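Local coordinates for glycinin (Glycine max, PDB 1OD5), which probably serves as a seed storage protein, a hexameric 11S globulin that is a source of sulfur-containing amino acids in seed meals, at residues A42-S47 with I143-T148; N54-P59 with Q235-E240; P381-N386 with S452-V457; R399-N404 with A430-E435. One frame throughout, in Å; residues are numbered along the deposited sequence.

In the fold
All four contacts include antiparallel strand pairing, and contact 3 also takes in the start of a helix. Contact 1 is buried close to the middle of the chain and combines backbone bonds with mainly apolar side-chain contacts across the strands. Contacts 2, 3 and 4 have their centres about 21 to 23 Å from the centre of the chain, contact 2 on the other side of it from contacts 3 and 4. Each of these three also meets a neighbouring subunit. Contact 2 brings a histidine to a carbonate ion. Contacts 3 and 4 touch, because strands 378-384 and 428-434 are neighbours in one sheet and carry the two magnesium residues, His-382 and Glu-431. Contact 4 is the least buried and the richest in charge.

Contact 1: A42-S47 with I143-T148; sequences AGVTVS and ISLLDT
Val-46 and Leu-145 face each other as a non-hydrogen-bonded antiparallel pair, and their side chains lie on one face of the sheet. Hydrogen-bonded pairs flank them. Thr-45 N donates to Leu-146 O at 3.2 Å, and Leu-146 N returns a bond to Thr-45 O at 2.9 Å. Ser-47 and Ser-144 exchange a second such pair of backbone bonds.

Val-46 can be followed outward. Its CB lies 4.0 Å from Ser-144 O. CG1 stands anti to the backbone N (chi1 -178°), which directs it toward the start of 143-148. There it meets Ile-143 CD1 at 3.6 Å and also touches Ser-144 O. CG2 goes the other way and meets Leu-145 CD2 at 4.1 Å. That leucine is shared: its CD1 packs on Val-44 CG1 at 4.0 Å. Val-44 CG1 also lies near Asp-147 OD1, while OD2 of that aspartate is bonded to Asn-150.

On the other face, Thr-45 and Leu-146 run side by side. The methyl CG2 of Thr-45 touches Leu-146 CD1 at 3.8 Å. The hydroxyl of Ser-144 on this face is held by Gln-66.

The contact lies deep in the first cupin domain. Strand 45-51 sits between strands 27-31 and 140-146, and strand 66-72 follows on the far side of 140-146. Gly-43, with positive phi, follows helix 37-42 and leads the chain toward strand 45-51. Phe-443 of strand 437-444, in the second cupin domain, packs on Ile-143 and Leu-145.

Contact 2: N54-P59 with Q235-E240; sequences NGLHLP and QIVTVE. With CO3 (carbonate ion), chain C.
Leu-56 and Val-237 form a hydrogen-bonded antiparallel pair in a sheet of the first cupin domain, with a nearly straight bond from Leu-56 N to Val-237 O (2.9 Å, 174°). Val-239 N to Asn-54 O and Leu-58 N to Gln-235 O extend the pairing at its two ends.

Leu-56 and Val-237 share one face; Leu-58 and Val-239 add aliphatic contacts to them. Val-237 CG2 touches both leucines, Leu-56 CD1 at 3.8 Å and Leu-58 CD2 at 4.0 Å. Val-239 CG2 comes in obliquely and touches Leu-56 CB at 3.7 Å. Asn-468 of a neighbouring subunit packs on both Leu-56 and Val-239.

The other face carries His-57 and Ile-236. The ring of His-57 extends with CG anti to the backbone N (chi1 178°), and its CG lies 4.2 Å from Ile-236 CG1. Both ring nitrogens have partners, NE2 bonding to Tyr-163 OH. A leucine here would probably deprive Tyr-163 OH and the carbonate of the imidazole bonds, leaving the ion held by fewer groups. Thr-132 and Tyr-130 also bond this ion, which probably came from the crystallisation liquor. Its O3 lies at the ring edge, near the plane, 2.7 Å from His-57 ND1.

Contact 3: P381-N386 with S452-V457; sequences PHWNLN and SYIKDV
Trp-383 and Ser-452 exchange two backbone hydrogen bonds as an antiparallel pair: Ser-452 N to Trp-383 O at 3.0 Å and Trp-383 N to Ser-452 O at 3.2 Å. Next along, Ile-454 N donates to Pro-381 O at 3.1 Å. A water also donates to Pro-381 O and accepts from Lys-455 N, so it links Pro-381 to the first turn of the helix.

The aromatic contacts centre on Trp-383. With CG placed between its backbone N and carbonyl carbon (chi1 69°), the indole swings over Ser-452. A CH-pi contact results, Ser-452 CB lying 4.0 Å from the centroid of the six-membered ring.

Apolar contacts add to this. Ile-454 CG1 meets the ring edge at CZ3, 3.8 Å away. Val-457 CG1 touches CH2. Tyr-61 of a neighbouring subunit stacks on the indole, and Gly-127 O of that subunit accepts from NE1. An alanine here would probably open a gap above Ser-452 and beside Ile-454, and leave that carbonyl without its donor.

The arrangement is a strand-to-helix junction of the second cupin domain, with Tyr-453 at the N-cap position. Its partner strand 378-384 supplies His-382 to the magnesium site.

Contact 4: R399-N404 with A430-E435; sequences RVRVVN and AEQGGE
The guanidinium of Arg-401 has Arg-399 CG over one face, toward the rim of the group. At its edge, near the plane, lies the amide oxygen of Gln-432, with NH1 4.1 Å from OE1. That is a loose polar approach. The guanidinium and amide planes are turned 37° apart, and the two side chains point the same way. Gln-432 reaches there with CG anti to its backbone N (chi1 -176°) and an extended chain. Arg-401 also makes a cation-pi contact with Phe-211 of a neighbouring subunit. Arg-399 turns its own guanidinium away, to salt bridges with Asp-412 and Glu-414.

Arg-401 and Ala-430 form a hydrogen-bonded antiparallel pair. Arg-401 N donates to Ala-430 O at 3.0 Å, and Ala-430 N to Arg-401 O at 2.9 Å. At the other end Arg-399 N donates to Gln-432 O at 2.9 Å, but the return bond is weak.

The opposite face of the sheet carries Val-400 and Glu-431. They lie side by side, with Val-400 CG2 4.0 Å from Glu-431 CG. Glu-431 bends at chi2 (79°), and its carboxylate belongs to the magnesium site together with His-382. Leu-415 and Leu-421 also pack on Val-400.

The two strands are antiparallel neighbours in a curled sheet of the second cupin domain. Strand 396-403 is flanked on its other side by 409-416, and strand 428-434 by 378-384. Phe-207 of the neighbouring subunit packs on Arg-401, and Phe-211 of that subunit also on Ala-430.

Contact 1: A42-S47 with I143-T148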
# COMPACT_ATOMS: atom_id res chain seq x y z
N ALA A 42 -23.82 10.41 -14.29
CA ALA A 42 -22.61 9.60 -14.44
C ALA A 42 -21.33 10.38 -14.36
O ALA A 42 -20.27 9.78 -14.27
CB ALA A 42 -22.59 8.88 -15.78
N GLY A 43 -21.43 11.70 -14.48
CA GLY A 43 -20.30 12.60 -14.40
C GLY A 43 -19.27 12.40 -15.47
O GLY A 43 -18.06 12.50 -15.27
N VAL A 44 -19.76 12.09 -16.65
CA VAL A 44 -18.90 11.84 -17.79
C VAL A 44 -19.58 12.44 -19.01
O VAL A 44 -20.74 12.84 -18.91
CB VAL A 44 -18.74 10.29 -18.02
CG1 VAL A 44 -18.27 9.57 -16.77
CG2 VAL A 44 -20.11 9.68 -18.36
N THR A 45 -18.86 12.49 -20.15
CA THR A 45 -19.39 12.93 -21.44
C THR A 45 -18.65 12.06 -22.48
O THR A 45 -17.61 11.48 -22.17
CB THR A 45 -19.17 14.44 -21.79
OG1 THR A 45 -19.88 14.55 -23.02
CG2 THR A 45 -17.76 14.95 -21.94
N VAL A 46 -19.15 11.89 -23.71
CA VAL A 46 -18.51 11.03 -24.69
C VAL A 46 -18.22 11.81 -25.94
O VAL A 46 -18.87 12.79 -26.23
CB VAL A 46 -19.48 9.88 -24.94
CG1 VAL A 46 -18.88 8.87 -25.92
CG2 VAL A 46 -19.79 9.18 -23.64
N SER A 47 -17.26 11.30 -26.71
CA SER A 47 -16.81 11.89 -27.96
C SER A 47 -16.43 10.82 -28.97
O SER A 47 -15.66 9.95 -28.61
CB SER A 47 -15.65 12.76 -27.62
OG SER A 47 -15.02 13.23 -28.78
N ILE A 143 -14.52 5.70 -29.91
CA ILE A 143 -15.40 6.46 -29.06
C ILE A 143 -14.62 6.55 -27.75
O ILE A 143 -14.04 5.60 -27.22
CB ILE A 143 -16.84 5.74 -29.00
CG1 ILE A 143 -16.98 4.84 -27.84
CG2 ILE A 143 -17.10 4.93 -30.27
CD1 ILE A 143 -17.70 5.57 -26.70
N SER A 144 -14.56 7.75 -27.22
CA SER A 144 -13.85 8.10 -26.02
C SER A 144 -14.71 8.54 -24.87
O SER A 144 -15.52 9.43 -25.08
CB SER A 144 -12.91 9.16 -26.42
OG SER A 144 -12.16 9.67 -25.34
N LEU A 145 -14.57 7.98 -23.67
CA LEU A 145 -15.31 8.34 -22.49
C LEU A 145 -14.45 9.37 -21.81
O LEU A 145 -13.38 9.02 -21.36
CB LEU A 145 -15.46 7.12 -21.65
CG LEU A 145 -16.29 6.95 -20.36
CD1 LEU A 145 -15.68 7.73 -19.20
CD2 LEU A 145 -17.72 7.36 -20.67
N LEU A 146 -14.84 10.63 -21.73
CA LEU A 146 -14.06 11.66 -21.08
C LEU A 146 -14.58 11.67 -19.66
O LEU A 146 -15.74 11.97 -19.43
CB LEU A 146 -14.31 13.01 -21.75
CG LEU A 146 -14.44 13.16 -23.27
CD1 LEU A 146 -14.33 14.63 -23.60
CD2 LEU A 146 -13.34 12.48 -24.01
N ASP A 147 -13.79 11.31 -18.66
CA ASP A 147 -14.29 11.26 -17.29
C ASP A 147 -14.02 12.55 -16.56
O ASP A 147 -13.14 12.65 -15.72
CB ASP A 147 -13.62 10.05 -16.67
CG ASP A 147 -14.08 9.68 -15.28
OD1 ASP A 147 -15.23 9.93 -14.91
OD2 ASP A 147 -13.23 9.14 -14.59
N THR A 148 -14.84 13.55 -16.87
CA THR A 148 -14.70 14.87 -16.30
C THR A 148 -14.95 14.92 -14.82
O THR A 148 -14.42 15.80 -14.15
CB THR A 148 -15.64 15.81 -17.06
OG1 THR A 148 -16.91 15.23 -16.99
CG2 THR A 148 -15.28 15.96 -18.53

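Contact 2: N54-P59 with Q235-E240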
# COMPACT_ATOMS: atom_id res chain seq x y z
N ASN A 54 -4.62 8.59 -43.64
CA ASN A 54 -3.48 9.49 -43.48
C ASN A 54 -3.83 10.62 -42.52
O ASN A 54 -3.19 11.66 -42.52
CB ASN A 54 -3.02 10.08 -44.82
CG ASN A 54 -2.40 9.05 -45.76
OD1 ASN A 54 -2.75 8.94 -46.93
ND2 ASN A 54 -1.49 8.20 -45.29
N GLY A 55 -4.82 10.39 -41.63
CA GLY A 55 -5.24 11.36 -40.65
C GLY A 55 -4.42 11.30 -39.35
O GLY A 55 -4.32 10.26 -38.71
N LEU A 56 -3.87 12.48 -38.99
CA LEU A 56 -3.06 12.81 -37.83
C LEU A 56 -3.84 13.65 -36.79
O LEU A 56 -4.04 14.83 -37.06
CB LEU A 56 -1.84 13.64 -38.26
CG LEU A 56 -0.52 13.82 -37.45
CD1 LEU A 56 -0.00 15.21 -37.75
CD2 LEU A 56 -0.70 13.74 -35.95
N HIS A 57 -4.28 13.17 -35.61
CA HIS A 57 -4.97 14.03 -34.66
C HIS A 57 -3.81 14.71 -33.94
O HIS A 57 -2.97 14.08 -33.31
CB HIS A 57 -5.83 13.16 -33.74
CG HIS A 57 -6.62 13.87 -32.63
ND1 HIS A 57 -7.44 13.28 -31.76
CD2 HIS A 57 -6.62 15.20 -32.34
CE1 HIS A 57 -7.92 14.18 -30.96
NE2 HIS A 57 -7.41 15.33 -31.32
N LEU A 58 -3.73 16.04 -34.07
CA LEU A 58 -2.66 16.85 -33.50
C LEU A 58 -2.46 16.79 -32.01
O LEU A 58 -3.42 16.54 -31.31
CB LEU A 58 -2.86 18.34 -33.90
CG LEU A 58 -2.90 18.72 -35.39
CD1 LEU A 58 -2.95 20.21 -35.49
CD2 LEU A 58 -1.66 18.30 -36.15
N PRO A 59 -1.25 16.97 -31.46
CA PRO A 59 -0.95 16.70 -30.05
C PRO A 59 -1.86 17.48 -29.11
O PRO A 59 -2.01 18.67 -29.32
CB PRO A 59 0.50 17.07 -29.89
CG PRO A 59 1.05 16.93 -31.29
CD PRO A 59 -0.06 17.43 -32.17
N GLN A 235 -8.05 20.54 -35.83
CA GLN A 235 -7.36 19.52 -35.04
C GLN A 235 -6.98 18.17 -35.65
O GLN A 235 -6.19 17.45 -35.05
CB GLN A 235 -8.19 19.25 -33.80
CG GLN A 235 -9.63 18.82 -34.08
CD GLN A 235 -10.60 19.93 -33.70
OE1 GLN A 235 -11.36 19.81 -32.75
NE2 GLN A 235 -10.62 21.07 -34.38
N ILE A 236 -7.56 17.72 -36.77
CA ILE A 236 -7.17 16.45 -37.38
C ILE A 236 -6.82 16.80 -38.83
O ILE A 236 -7.65 17.27 -39.61
CB ILE A 236 -8.31 15.42 -37.39
CG1 ILE A 236 -8.78 15.19 -35.98
CG2 ILE A 236 -7.83 14.13 -38.02
CD1 ILE A 236 -10.02 14.28 -35.97
N VAL A 237 -5.54 16.62 -39.16
CA VAL A 237 -5.05 16.93 -40.50
C VAL A 237 -4.70 15.69 -41.34
O VAL A 237 -4.57 14.57 -40.85
CB VAL A 237 -3.81 17.85 -40.36
CG1 VAL A 237 -4.15 18.98 -39.41
CG2 VAL A 237 -2.59 17.07 -39.86
N THR A 238 -4.62 15.84 -42.65
CA THR A 238 -4.23 14.75 -43.52
C THR A 238 -2.74 14.94 -43.76
O THR A 238 -2.22 16.07 -43.87
CB THR A 238 -4.97 14.82 -44.82
OG1 THR A 238 -6.32 14.59 -44.46
CG2 THR A 238 -4.57 13.76 -45.84
N VAL A 239 -2.06 13.79 -43.81
CA VAL A 239 -0.63 13.77 -44.02
C VAL A 239 -0.51 13.18 -45.41
O VAL A 239 -0.75 11.99 -45.64
CB VAL A 239 0.08 12.88 -42.98
CG1 VAL A 239 1.57 12.99 -43.21
CG2 VAL A 239 -0.21 13.33 -41.56
N GLU A 240 -0.18 14.08 -46.34
CA GLU A 240 -0.01 13.69 -47.74
C GLU A 240 1.37 13.07 -47.86
O GLU A 240 2.40 13.60 -47.44
CB GLU A 240 -0.12 14.93 -48.66
CG GLU A 240 -0.30 14.52 -50.15
CD GLU A 240 -0.41 15.62 -51.23
OE1 GLU A 240 -0.23 15.26 -52.40
OE2 GLU A 240 -0.69 16.80 -50.93
C CO3 C . -7.77 10.15 -30.85
O1 CO3 C . -8.33 9.12 -31.22
O2 CO3 C . -8.08 10.66 -29.78
O3 CO3 C . -6.90 10.68 -31.53

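Contact 3: P381-N386 with S452-V457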
# COMPACT_ATOMS: atom_id res chain seq x y z
N PRO A 381 -30.82 -10.36 -15.38
CA PRO A 381 -30.81 -9.17 -14.52
C PRO A 381 -29.58 -9.00 -13.64
O PRO A 381 -29.20 -9.92 -12.91
CB PRO A 381 -32.09 -9.31 -13.72
CG PRO A 381 -33.05 -10.00 -14.68
CD PRO A 381 -32.13 -11.00 -15.34
N HIS A 382 -28.93 -7.84 -13.67
CA HIS A 382 -27.74 -7.59 -12.87
C HIS A 382 -27.59 -6.15 -12.50
O HIS A 382 -28.36 -5.35 -13.00
CB HIS A 382 -26.50 -8.01 -13.64
CG HIS A 382 -26.39 -7.42 -15.03
ND1 HIS A 382 -27.02 -7.80 -16.13
CD2 HIS A 382 -25.51 -6.42 -15.37
CE1 HIS A 382 -26.55 -7.09 -17.12
NE2 HIS A 382 -25.63 -6.25 -16.66
N TRP A 383 -26.63 -5.79 -11.62
CA TRP A 383 -26.37 -4.41 -11.24
C TRP A 383 -24.90 -4.25 -10.88
O TRP A 383 -24.26 -5.25 -10.53
CB TRP A 383 -27.18 -3.97 -10.02
CG TRP A 383 -26.82 -4.60 -8.67
CD1 TRP A 383 -25.99 -3.96 -7.77
CD2 TRP A 383 -27.32 -5.78 -8.17
NE1 TRP A 383 -25.99 -4.72 -6.71
CE2 TRP A 383 -26.75 -5.80 -6.90
CE3 TRP A 383 -28.16 -6.80 -8.59
CZ2 TRP A 383 -27.01 -6.84 -6.02
CZ3 TRP A 383 -28.43 -7.85 -7.71
CH2 TRP A 383 -27.86 -7.87 -6.44
N ASN A 384 -24.36 -3.04 -10.94
CA ASN A 384 -22.99 -2.73 -10.56
C ASN A 384 -23.06 -2.18 -9.15
O ASN A 384 -23.78 -1.24 -8.82
CB ASN A 384 -22.38 -1.66 -11.39
CG ASN A 384 -22.30 -2.17 -12.78
OD1 ASN A 384 -23.01 -1.71 -13.67
ND2 ASN A 384 -21.49 -3.19 -12.99
N LEU A 385 -22.27 -2.81 -8.30
CA LEU A 385 -22.22 -2.44 -6.90
C LEU A 385 -21.59 -1.13 -6.53
O LEU A 385 -22.04 -0.39 -5.65
CB LEU A 385 -21.50 -3.56 -6.10
CG LEU A 385 -22.22 -4.86 -5.73
CD1 LEU A 385 -22.45 -5.75 -6.94
CD2 LEU A 385 -21.35 -5.61 -4.77
N ASN A 386 -20.57 -0.81 -7.29
CA ASN A 386 -19.75 0.35 -7.02
C ASN A 386 -19.44 1.29 -8.16
O ASN A 386 -18.48 2.06 -8.08
CB ASN A 386 -18.46 -0.21 -6.39
CG ASN A 386 -17.59 -1.03 -7.34
OD1 ASN A 386 -16.39 -1.17 -7.16
ND2 ASN A 386 -18.11 -1.64 -8.39
N SER A 452 -23.17 -8.00 -9.88
CA SER A 452 -23.74 -9.17 -9.28
C SER A 452 -24.94 -9.55 -10.11
O SER A 452 -25.55 -8.64 -10.66
CB SER A 452 -24.15 -8.85 -7.89
OG SER A 452 -24.65 -10.03 -7.33
N TYR A 453 -25.29 -10.82 -10.34
CA TYR A 453 -26.47 -11.12 -11.12
C TYR A 453 -27.41 -11.85 -10.19
O TYR A 453 -26.97 -12.59 -9.30
CB TYR A 453 -26.13 -11.95 -12.35
CG TYR A 453 -25.32 -13.21 -12.18
CD1 TYR A 453 -25.97 -14.43 -12.35
CD2 TYR A 453 -23.96 -13.18 -11.87
CE1 TYR A 453 -25.27 -15.62 -12.23
CE2 TYR A 453 -23.24 -14.38 -11.74
CZ TYR A 453 -23.92 -15.58 -11.93
OH TYR A 453 -23.26 -16.76 -11.82
N ILE A 454 -28.73 -11.62 -10.31
CA ILE A 454 -29.71 -12.22 -9.42
C ILE A 454 -29.77 -13.73 -9.32
O ILE A 454 -30.10 -14.18 -8.24
CB ILE A 454 -31.07 -11.62 -9.79
CG1 ILE A 454 -31.00 -10.18 -9.32
CG2 ILE A 454 -32.25 -12.22 -9.06
CD1 ILE A 454 -32.06 -9.29 -9.97
N LYS A 455 -29.48 -14.55 -10.34
CA LYS A 455 -29.51 -16.02 -10.22
C LYS A 455 -28.54 -16.47 -9.11
O LYS A 455 -28.84 -17.24 -8.19
CB LYS A 455 -29.09 -16.68 -11.53
CG LYS A 455 -29.93 -16.38 -12.76
CD LYS A 455 -29.18 -16.50 -14.13
CE LYS A 455 -28.86 -17.91 -14.64
NZ LYS A 455 -30.07 -18.57 -15.11
N ASP A 456 -27.41 -15.78 -9.15
CA ASP A 456 -26.35 -16.01 -8.22
C ASP A 456 -26.75 -15.55 -6.85
O ASP A 456 -26.31 -16.22 -5.92
CB ASP A 456 -25.08 -15.26 -8.64
CG ASP A 456 -23.86 -15.57 -7.80
OD1 ASP A 456 -23.41 -16.72 -7.79
OD2 ASP A 456 -23.36 -14.67 -7.12
N VAL A 457 -27.52 -14.47 -6.62
CA VAL A 457 -27.81 -14.16 -5.23
C VAL A 457 -28.88 -15.12 -4.72
O VAL A 457 -28.93 -15.36 -3.51
CB VAL A 457 -28.21 -12.59 -5.01
CG1 VAL A 457 -27.67 -11.77 -6.19
CG2 VAL A 457 -29.69 -12.36 -4.79
O HOH W 1 -29.59 -13.04 -13.03

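Contact 4: R399-N404 with A430-E435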
# COMPACT_ATOMS: atom_id res chain seq x y z
N ARG A 399 -32.79 -5.64 -26.85
CA ARG A 399 -33.79 -5.07 -25.98
C ARG A 399 -33.17 -4.84 -24.60
O ARG A 399 -32.89 -5.81 -23.89
CB ARG A 399 -34.92 -6.06 -25.93
CG ARG A 399 -36.11 -5.65 -25.12
CD ARG A 399 -36.85 -4.53 -25.80
NE ARG A 399 -38.00 -4.14 -25.01
CZ ARG A 399 -39.14 -3.75 -25.58
NH1 ARG A 399 -39.30 -3.71 -26.91
NH2 ARG A 399 -40.12 -3.34 -24.78
N VAL A 400 -32.97 -3.60 -24.18
CA VAL A 400 -32.39 -3.31 -22.89
C VAL A 400 -33.45 -2.80 -21.93
O VAL A 400 -34.29 -1.99 -22.32
CB VAL A 400 -31.30 -2.27 -23.11
CG1 VAL A 400 -30.64 -1.99 -21.79
CG2 VAL A 400 -30.26 -2.77 -24.10
N ARG A 401 -33.36 -3.22 -20.67
CA ARG A 401 -34.25 -2.85 -19.58
C ARG A 401 -33.47 -2.42 -18.36
O ARG A 401 -32.61 -3.19 -17.94
CB ARG A 401 -35.12 -4.01 -19.18
CG ARG A 401 -36.38 -3.99 -19.98
CD ARG A 401 -37.06 -5.32 -20.14
NE ARG A 401 -36.31 -6.09 -21.09
CZ ARG A 401 -36.89 -6.99 -21.89
NH1 ARG A 401 -36.11 -7.68 -22.74
NH2 ARG A 401 -38.21 -7.20 -21.86
N VAL A 402 -33.77 -1.28 -17.74
CA VAL A 402 -33.10 -0.73 -16.56
C VAL A 402 -34.18 -0.42 -15.54
O VAL A 402 -35.14 0.26 -15.89
CB VAL A 402 -32.40 0.57 -16.91
CG1 VAL A 402 -31.57 0.98 -15.74
CG2 VAL A 402 -31.57 0.42 -18.17
N VAL A 403 -34.07 -0.84 -14.27
CA VAL A 403 -35.05 -0.64 -13.21
C VAL A 403 -34.43 0.16 -12.06
O VAL A 403 -33.28 -0.09 -11.68
CB VAL A 403 -35.51 -2.04 -12.76
CG1 VAL A 403 -36.47 -1.99 -11.61
CG2 VAL A 403 -36.19 -2.71 -13.91
N ASN A 404 -35.14 1.16 -11.48
CA ASN A 404 -34.60 1.95 -10.38
C ASN A 404 -35.02 1.45 -9.02
O ASN A 404 -35.65 0.40 -8.91
CB ASN A 404 -35.02 3.42 -10.57
CG ASN A 404 -36.50 3.73 -10.42
OD1 ASN A 404 -37.35 2.84 -10.32
ND2 ASN A 404 -36.85 5.01 -10.38
N ALA A 430 -30.81 -5.50 -17.76
CA ALA A 430 -30.92 -6.82 -18.38
C ALA A 430 -30.91 -6.54 -19.87
O ALA A 430 -31.45 -5.52 -20.30
CB ALA A 430 -32.20 -7.52 -18.04
N GLU A 431 -30.17 -7.34 -20.67
CA GLU A 431 -30.10 -7.14 -22.10
C GLU A 431 -30.50 -8.41 -22.86
O GLU A 431 -30.35 -9.51 -22.34
CB GLU A 431 -28.70 -6.78 -22.57
CG GLU A 431 -28.06 -5.47 -22.20
CD GLU A 431 -27.45 -5.33 -20.80
OE1 GLU A 431 -26.79 -4.33 -20.55
OE2 GLU A 431 -27.61 -6.21 -19.96
N GLN A 432 -31.08 -8.31 -24.05
CA GLN A 432 -31.45 -9.48 -24.82
C GLN A 432 -31.01 -9.21 -26.23
O GLN A 432 -31.24 -8.12 -26.71
CB GLN A 432 -32.94 -9.74 -24.83
CG GLN A 432 -33.19 -11.03 -25.59
CD GLN A 432 -34.53 -11.68 -25.30
OE1 GLN A 432 -35.55 -11.07 -24.93
NE2 GLN A 432 -34.46 -13.00 -25.52
N GLY A 433 -30.35 -10.15 -26.91
CA GLY A 433 -29.90 -9.94 -28.28
C GLY A 433 -31.01 -10.13 -29.31
O GLY A 433 -31.79 -11.09 -29.25
N GLY A 434 -30.98 -9.23 -30.31
CA GLY A 434 -31.92 -9.15 -31.41
C GLY A 434 -31.78 -10.25 -32.41
O GLY A 434 -31.29 -11.34 -32.14
N GLU A 435 -32.23 -9.92 -33.62
CA GLU A 435 -32.23 -10.82 -34.77
C GLU A 435 -30.82 -11.28 -35.07
O GLU A 435 -30.55 -12.46 -35.25
CB GLU A 435 -32.79 -10.13 -36.05
CG GLU A 435 -34.14 -9.34 -36.01
CD GLU A 435 -34.18 -8.00 -36.78
OE1 GLU A 435 -34.24 -6.93 -36.14
OE2 GLU A 435 -34.16 -8.02 -38.02